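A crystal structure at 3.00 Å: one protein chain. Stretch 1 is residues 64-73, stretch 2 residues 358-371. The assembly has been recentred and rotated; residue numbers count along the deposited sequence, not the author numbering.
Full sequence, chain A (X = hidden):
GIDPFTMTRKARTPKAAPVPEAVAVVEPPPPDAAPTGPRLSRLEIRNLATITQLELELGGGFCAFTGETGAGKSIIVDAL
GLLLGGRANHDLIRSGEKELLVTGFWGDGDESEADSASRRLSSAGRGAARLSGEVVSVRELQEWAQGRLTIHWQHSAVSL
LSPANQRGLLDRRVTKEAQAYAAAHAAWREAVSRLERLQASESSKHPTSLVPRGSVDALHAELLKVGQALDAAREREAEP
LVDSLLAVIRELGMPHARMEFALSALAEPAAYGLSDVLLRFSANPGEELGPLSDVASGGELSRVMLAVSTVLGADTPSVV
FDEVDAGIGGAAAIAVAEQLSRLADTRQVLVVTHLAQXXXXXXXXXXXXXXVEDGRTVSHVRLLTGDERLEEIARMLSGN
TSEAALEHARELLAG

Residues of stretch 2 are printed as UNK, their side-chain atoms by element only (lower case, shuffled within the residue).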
# COMPACT_ATOMS: atom_id res chain seq x y z
N ALA A 64 6.68 14.00 -3.20
CA ALA A 64 6.78 14.29 -1.78
C ALA A 64 5.91 15.47 -1.41
O ALA A 64 5.88 16.48 -2.10
CB ALA A 64 8.22 14.56 -1.39
N PHE A 65 5.18 15.33 -0.31
CA PHE A 65 4.35 16.41 0.20
C PHE A 65 4.87 16.87 1.55
O PHE A 65 4.98 16.08 2.49
CB PHE A 65 2.89 15.97 0.27
CG PHE A 65 2.28 15.72 -1.08
CD1 PHE A 65 2.64 14.61 -1.82
CD2 PHE A 65 1.37 16.61 -1.62
CE1 PHE A 65 2.09 14.37 -3.07
CE2 PHE A 65 0.82 16.38 -2.87
CZ PHE A 65 1.18 15.26 -3.59
N THR A 66 5.21 18.14 1.64
CA THR A 66 5.78 18.70 2.82
C THR A 66 5.07 19.97 3.17
O THR A 66 4.13 20.31 2.55
CB THR A 66 7.22 18.95 2.61
OG1 THR A 66 7.37 20.00 1.69
CG2 THR A 66 7.79 17.81 2.00
N GLY A 67 5.50 20.63 4.21
CA GLY A 67 4.82 21.81 4.66
C GLY A 67 3.90 21.51 5.78
O GLY A 67 4.30 21.26 6.86
N GLU A 68 2.61 21.61 5.48
CA GLU A 68 1.57 21.29 6.43
C GLU A 68 1.31 19.83 6.17
O GLU A 68 0.56 19.45 5.27
CB GLU A 68 0.31 22.11 6.17
CG GLU A 68 -0.15 22.93 7.36
CD GLU A 68 0.77 24.09 7.67
OE1 GLU A 68 1.15 24.81 6.73
OE2 GLU A 68 1.11 24.28 8.86
N THR A 69 1.95 19.00 6.98
CA THR A 69 1.87 17.54 6.85
C THR A 69 0.50 16.91 7.12
O THR A 69 0.09 16.01 6.40
CB THR A 69 2.91 16.85 7.75
OG1 THR A 69 3.10 17.61 8.95
CG2 THR A 69 4.24 16.71 7.02
N GLY A 70 -0.20 17.41 8.13
CA GLY A 70 -1.53 16.91 8.44
C GLY A 70 -2.45 17.20 7.27
O GLY A 70 -3.27 16.36 6.89
N ALA A 71 -2.30 18.38 6.69
CA ALA A 71 -3.07 18.78 5.52
C ALA A 71 -2.75 17.86 4.34
O ALA A 71 -3.63 17.47 3.58
CB ALA A 71 -2.79 20.23 5.16
N GLY A 72 -1.47 17.52 4.21
CA GLY A 72 -1.00 16.65 3.15
C GLY A 72 -1.62 15.27 3.27
O GLY A 72 -1.99 14.65 2.27
N LYS A 73 -1.75 14.80 4.51
CA LYS A 73 -2.34 13.49 4.77
C LYS A 73 -3.79 13.47 4.30
O LYS A 73 -4.25 12.47 3.75
CB LYS A 73 -2.26 13.16 6.27
CG LYS A 73 -3.26 12.11 6.72
CD LYS A 73 -2.65 11.18 7.75
CE LYS A 73 -3.67 10.76 8.79
NZ LYS A 73 -4.83 10.05 8.18
N UNK A 358 14.02 12.44 2.96
CA UNK A 358 13.02 11.84 2.10
C UNK A 358 12.57 12.79 0.99
O UNK A 358 12.49 12.40 -0.17
c UNK A 358 11.15 9.86 4.85
c UNK A 358 12.26 10.37 3.98
c UNK A 358 11.80 11.37 2.91
c UNK A 358 10.75 10.76 2.00
N UNK A 359 12.30 14.04 1.35
CA UNK A 359 11.84 15.03 0.38
C UNK A 359 12.83 15.20 -0.77
O UNK A 359 12.44 15.28 -1.93
c UNK A 359 11.59 16.36 1.06
N UNK A 360 14.11 15.25 -0.43
CA UNK A 360 15.16 15.53 -1.40
C UNK A 360 15.27 14.49 -2.51
O UNK A 360 15.93 14.73 -3.52
c UNK A 360 16.49 15.70 -0.69
N UNK A 361 14.65 13.33 -2.32
CA UNK A 361 14.74 12.26 -3.30
C UNK A 361 13.52 12.21 -4.22
O UNK A 361 13.42 11.35 -5.09
n UNK A 361 17.46 9.76 -3.56
c UNK A 361 16.17 10.82 -1.76
n UNK A 361 17.92 7.58 -4.15
c UNK A 361 17.91 8.55 -3.24
c UNK A 361 17.41 10.88 -2.63
c UNK A 361 14.91 10.91 -2.61
n UNK A 361 18.35 8.30 -2.01
N UNK A 362 12.60 13.15 -4.03
CA UNK A 362 11.36 13.16 -4.80
C UNK A 362 11.60 13.59 -6.24
O UNK A 362 12.49 14.40 -6.51
c UNK A 362 10.34 14.06 -4.13
N UNK A 363 10.81 13.04 -7.16
CA UNK A 363 10.83 13.51 -8.54
C UNK A 363 10.04 14.81 -8.62
O UNK A 363 10.24 15.62 -9.52
c UNK A 363 10.19 12.49 -9.48
n UNK A 363 12.24 9.52 -10.10
n UNK A 363 10.86 10.22 -8.63
c UNK A 363 10.96 11.21 -9.57
c UNK A 363 11.64 9.21 -8.97
c UNK A 363 11.83 10.77 -10.50
N UNK A 364 9.15 14.99 -7.65
CA UNK A 364 8.35 16.19 -7.58
C UNK A 364 8.15 16.54 -6.12
O UNK A 364 7.71 15.70 -5.33
n UNK A 364 7.36 14.50 -11.62
c UNK A 364 7.33 15.80 -11.89
c UNK A 364 7.14 15.55 -9.71
c UNK A 364 7.24 14.32 -10.27
n UNK A 364 7.20 16.45 -10.75
c UNK A 364 7.01 15.97 -8.28
N UNK A 365 8.49 17.76 -5.76
CA UNK A 365 8.38 18.21 -4.39
C UNK A 365 7.22 19.19 -4.27
O UNK A 365 7.28 20.31 -4.78
c UNK A 365 8.77 19.62 -1.62
c UNK A 365 9.69 18.86 -3.93
c UNK A 365 10.63 19.43 -0.48
n UNK A 365 9.36 19.76 -0.39
n UNK A 365 10.89 19.08 -1.72
c UNK A 365 9.74 19.19 -2.47
N UNK A 366 6.15 18.75 -3.62
CA UNK A 366 4.98 19.58 -3.42
C UNK A 366 5.03 20.20 -2.04
O UNK A 366 5.43 19.54 -1.08
c UNK A 366 2.88 19.00 -5.96
c UNK A 366 3.71 18.76 -3.60
c UNK A 366 3.52 18.24 -5.00
c UNK A 366 2.72 18.53 -7.25
c UNK A 366 4.01 16.99 -5.37
o UNK A 366 3.05 16.82 -8.88
c UNK A 366 3.21 17.29 -7.60
c UNK A 366 3.85 16.52 -6.66
N UNK A 367 4.64 21.46 -1.93
CA UNK A 367 4.55 22.09 -0.62
C UNK A 367 3.10 22.40 -0.28
O UNK A 367 2.40 23.04 -1.06
c UNK A 367 5.40 23.36 -0.53
c UNK A 367 5.52 23.89 0.89
n UNK A 367 7.19 26.93 2.54
c UNK A 367 6.30 25.19 0.97
c UNK A 367 6.47 25.63 2.42
N UNK A 368 2.65 21.92 0.87
CA UNK A 368 1.32 22.23 1.33
C UNK A 368 1.39 23.48 2.20
O UNK A 368 2.11 23.53 3.19
c UNK A 368 0.70 21.05 2.11
c UNK A 368 0.70 19.80 1.26
c UNK A 368 -0.71 21.40 2.55
N UNK A 369 0.64 24.50 1.79
CA UNK A 369 0.70 25.81 2.42
C UNK A 369 -0.64 26.26 2.96
O UNK A 369 -1.65 25.58 2.81
o UNK A 369 4.34 28.22 0.25
c UNK A 369 2.73 26.85 1.31
o UNK A 369 2.42 27.91 -0.78
c UNK A 369 3.20 27.72 0.18
c UNK A 369 1.23 26.85 1.45
N UNK A 370 -0.64 27.43 3.57
CA UNK A 370 -1.81 27.94 4.27
C UNK A 370 -2.16 29.33 3.76
O UNK A 370 -1.29 30.19 3.61
c UNK A 370 -2.73 27.98 6.66
c UNK A 370 -1.13 27.63 8.58
n UNK A 370 -0.80 26.81 9.78
c UNK A 370 -1.51 27.98 5.77
c UNK A 370 -2.44 27.21 7.94
N UNK A 371 -3.43 29.55 3.47
CA UNK A 371 -3.88 30.86 3.03
C UNK A 371 -5.24 31.20 3.62
O UNK A 371 -6.06 30.33 3.84
c UNK A 371 -2.60 30.96 0.84
c UNK A 371 -3.96 30.91 1.51
n UNK A 371 -2.09 33.04 -0.27
o UNK A 371 -3.08 31.41 -1.46
c UNK A 371 -2.61 31.83 -0.40

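Position 358 has four side-chain carbons, forked at the first with one arm two carbons long, which is Ile 358; it makes no contact with stretch 1. Position 359 carries one carbon, hence Ala 359; its CB lies 4.2 Å from Thr 66 CG2. Position 360 also has a single carbon, pointing away: Ala 360. At 361 three carbons and a nitrogen lead to a carbon bearing two more nitrogens: Arg 361, whose end leads away. One carbon at 362 gives Ala 362. It closes a type I turn begun at Ala 359, and its CB packs 3.5 Å from Ala 64 CB.

Positions 363 and 364 each show one carbon, then a five-membered ring of three carbons and two nitrogens: His 363 and His 364. Both ring ends lead away, but the backbone of the second begins the pairing, Ala 64 N donating to His 364 O (2.9 Å, 169°). Position 365 has the same atoms, so it is His 365. With chi1 t its ring comes nearer stretch 1, and NE2 hydrogen-bonds Thr 66 OG1 at 2.9 Å, near the ring plane.

A six-carbon ring bearing one oxygen identifies 366 as Tyr 366. Its ring and that of Phe 65 form an offset stack, centroids 4.8 Å apart and planes at 13°, while Tyr 366 CB sits over a face of the Phe 65 ring, 3.7 Å from Phe 65 CD2. Four carbons in a row ending in nitrogen make 367 Lys 367, its end leading away. Position 368 has a carbon carrying two carbons: Val 368. Its CG1 lies 3.5 Å from Ala 71 CB and its CG2 4.0 Å from Gly 72 CA.

At 369 the third of three carbons carries two oxygens, giving Glu 369, directed away. Position 370 has four carbons in a row ending in nitrogen: Lys 370, whose NZ forms a salt bridge with Glu 68 OE2 at 3.3 Å, a weak hydrogen bond. Position 371, three carbons ending in one oxygen and one nitrogen, is Gln 371, out of reach.

The contact is a parallel strand pairing. Tyr 366 N to Ala 64 O (2.7 Å), Thr 66 N to Tyr 366 O (3.1 Å), Val 368 N to Thr 66 O (2.8 Å) and Glu 68 N to Val 368 O (3.0 Å) continue the ladder. Phe 65 and Tyr 366 share one sheet face; Ala 64, Thr 66, His 365 and Lys 367 the other. At Gly 67 an ideal CB would fall 2.2 Å from Val 368 O, so glycine permits this approach.

Stretch 2, residues 358-371: IAARAHHHYKVEKQ
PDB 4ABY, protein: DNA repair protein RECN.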